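Local coordinates for protein 6-phosphogluconate dehydrogenase NAD-binding (PDB 4GBJ) that is probably an NAD(P)-dependent oxidoreductase of the 6-phosphogluconate and 3-hydroxyisobutyrate dehydrogenase type, at residues 7-12 / 56-61. Sequence-based numbering, arbitrary orientation.
Sequences KIAFLG and IDAITP
The Ala9 methyl sits on one face of the Ala58-Ile59 peptide group at its carbonyl end, above and a little past Ala58 O. Ala9 CB sits almost above the carbonyl oxygen, 3.3 Å from Ala58 O. A bridging water approaches this oxygen from beyond its end, tilted slightly to the other face. The contact belongs to the Rossmann fold of the NAD-binding domain. Strand 8-11 is its first strand and runs between strands 31-34 and 64-67, both parallel to it. Segment 56-61 is part of the loop leading into strand 64-67, and it packs on one side of strand 8-11. On the other side, Phe10 touches Ile20 and Leu24 of helix 17-26.

The meeting is mainly apolar. Ala58 CB touches two partners. Ala9 CB and Leu11 CD2 each lie 4.1 Å from Ala58 CB. The other Leu11 branch, CD1, is turned to Ile59, with 4.4 Å between the two CD1 atoms. Ile59 has CG1 beside its own backbone N (chi1 -55°). A second turn (chi2 -64°) then puts Ile59 CD1 4.1 Å from Ala9 CB. Val65 adds to this cluster, since Ala9, Leu11 and Ile59 all touch it. Val32 and Val52 also pack on Ala58.

At its start, segment 56-61 forms a turn in which Ile59 N donates to Ile56 O. That oxygen also accepts a bond from Lys86 NZ. Gly12, just past the strand, probably begins the glycine-rich dinucleotide-binding loop. Its positive phi of 100° suits a residue lacking CB.

Near the exposed end, water links the two backbones. It donates one hydrogen to Lys7 O at 2.9 Å and the other to Ala58 O at 2.8 Å.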
loop_
_atom_site.group_PDB
_atom_site.type_symbol
_atom_site.label_atom_id
_atom_site.label_comp_id
_atom_site.label_asym_id
_atom_site.label_seq_id
_atom_site.Cartn_x
_atom_site.Cartn_y
_atom_site.Cartn_z
ATOM N N LYS B 7 28.226 -29.707 9.692
ATOM C CA LYS B 7 28.540 -29.148 8.376
ATOM C C LYS B 7 28.156 -27.656 8.329
ATOM O O LYS B 7 29.062 -26.821 8.268
ATOM C CB LYS B 7 27.818 -29.936 7.264
ATOM C CG LYS B 7 27.856 -29.325 5.869
ATOM C CD LYS B 7 26.580 -29.678 5.099
ATOM C CE LYS B 7 26.694 -29.396 3.623
ATOM N NZ LYS B 7 27.363 -30.516 2.896
ATOM N N ILE B 8 26.834 -27.328 8.287
ATOM C CA ILE B 8 26.369 -25.929 8.198
ATOM C C ILE B 8 26.263 -25.327 9.601
ATOM O O ILE B 8 25.560 -25.889 10.454
ATOM C CB ILE B 8 25.006 -25.820 7.422
ATOM C CG1 ILE B 8 25.220 -26.073 5.913
ATOM C CG2 ILE B 8 24.357 -24.402 7.593
ATOM C CD1 ILE B 8 23.974 -26.349 5.182
ATOM N N ALA B 9 26.949 -24.197 9.864
ATOM C CA ALA B 9 26.781 -23.540 11.178
ATOM C C ALA B 9 25.547 -22.629 11.126
ATOM O O ALA B 9 25.289 -22.002 10.109
ATOM C CB ALA B 9 28.016 -22.748 11.570
ATOM N N PHE B 10 24.783 -22.583 12.197
ATOM C CA PHE B 10 23.562 -21.799 12.274
ATOM C C PHE B 10 23.546 -21.059 13.587
ATOM O O PHE B 10 23.341 -21.656 14.638
ATOM C CB PHE B 10 22.327 -22.706 12.135
ATOM C CG PHE B 10 21.135 -21.976 11.588
ATOM C CD1 PHE B 10 20.774 -22.107 10.258
ATOM C CD2 PHE B 10 20.376 -21.150 12.402
ATOM C CE1 PHE B 10 19.662 -21.435 9.752
ATOM C CE2 PHE B 10 19.266 -20.468 11.892
ATOM C CZ PHE B 10 18.908 -20.622 10.574
ATOM N N LEU B 11 23.739 -19.758 13.527
ATOM C CA LEU B 11 23.843 -18.901 14.699
ATOM C C LEU B 11 22.614 -17.993 14.863
ATOM O O LEU B 11 22.346 -17.176 13.999
ATOM C CB LEU B 11 25.109 -18.061 14.561
ATOM C CG LEU B 11 26.406 -18.829 14.256
ATOM C CD1 LEU B 11 27.574 -17.877 14.141
ATOM C CD2 LEU B 11 26.720 -19.828 15.339
ATOM N N GLY B 12 21.896 -18.135 15.975
ATOM C CA GLY B 12 20.713 -17.334 16.263
ATOM C C GLY B 12 19.463 -18.121 15.936
ATOM O O GLY B 12 19.174 -18.349 14.761
ATOM N N ILE B 56 32.083 -19.743 18.049
ATOM C CA ILE B 56 33.271 -20.061 17.238
ATOM C C ILE B 56 33.478 -21.602 17.053
ATOM O O ILE B 56 34.043 -22.029 16.044
ATOM C CB ILE B 56 34.534 -19.388 17.831
ATOM C CG1 ILE B 56 35.658 -19.317 16.767
ATOM C CG2 ILE B 56 35.005 -20.119 19.088
ATOM C CD1 ILE B 56 36.681 -18.272 17.028
ATOM N N ASP B 57 33.020 -22.417 18.029
ATOM C CA ASP B 57 33.111 -23.878 17.981
ATOM C C ASP B 57 32.202 -24.469 16.893
ATOM O O ASP B 57 32.388 -25.616 16.509
ATOM C CB ASP B 57 32.737 -24.477 19.345
ATOM C CG ASP B 57 33.608 -24.053 20.526
ATOM O OD1 ASP B 57 34.815 -23.742 20.306
ATOM O OD2 ASP B 57 33.109 -24.107 21.684
ATOM N N ALA B 58 31.217 -23.692 16.409
ATOM C CA ALA B 58 30.263 -24.085 15.368
ATOM C C ALA B 58 30.849 -23.896 13.945
ATOM O O ALA B 58 30.381 -24.536 13.002
ATOM C CB ALA B 58 29.002 -23.234 15.504
ATOM N N ILE B 59 31.857 -23.018 13.805
ATOM C CA ILE B 59 32.433 -22.635 12.507
ATOM C C ILE B 59 33.429 -23.645 11.983
ATOM O O ILE B 59 34.285 -24.095 12.719
ATOM C CB ILE B 59 33.118 -21.231 12.585
ATOM C CG1 ILE B 59 32.133 -20.167 13.097
ATOM C CG2 ILE B 59 33.662 -20.818 11.216
ATOM C CD1 ILE B 59 30.969 -19.917 12.212
ATOM N N THR B 60 33.321 -23.958 10.688
ATOM C CA THR B 60 34.236 -24.831 9.970
ATOM C C THR B 60 35.006 -23.980 8.957
ATOM O O THR B 60 34.358 -23.378 8.099
ATOM C CB THR B 60 33.460 -25.959 9.231
ATOM O OG1 THR B 60 32.789 -26.778 10.181
ATOM C CG2 THR B 60 34.383 -26.859 8.396
ATOM N N PRO B 61 36.355 -23.978 8.965
ATOM C CA PRO B 61 37.101 -23.258 7.911
ATOM C C PRO B 61 36.593 -23.634 6.511
ATOM O O PRO B 61 36.391 -24.809 6.252
ATOM C CB PRO B 61 38.539 -23.749 8.124
ATOM C CG PRO B 61 38.596 -24.050 9.549
ATOM C CD PRO B 61 37.282 -24.623 9.912
HETATM O O HOH W 1 30.507 -26.161 10.730
#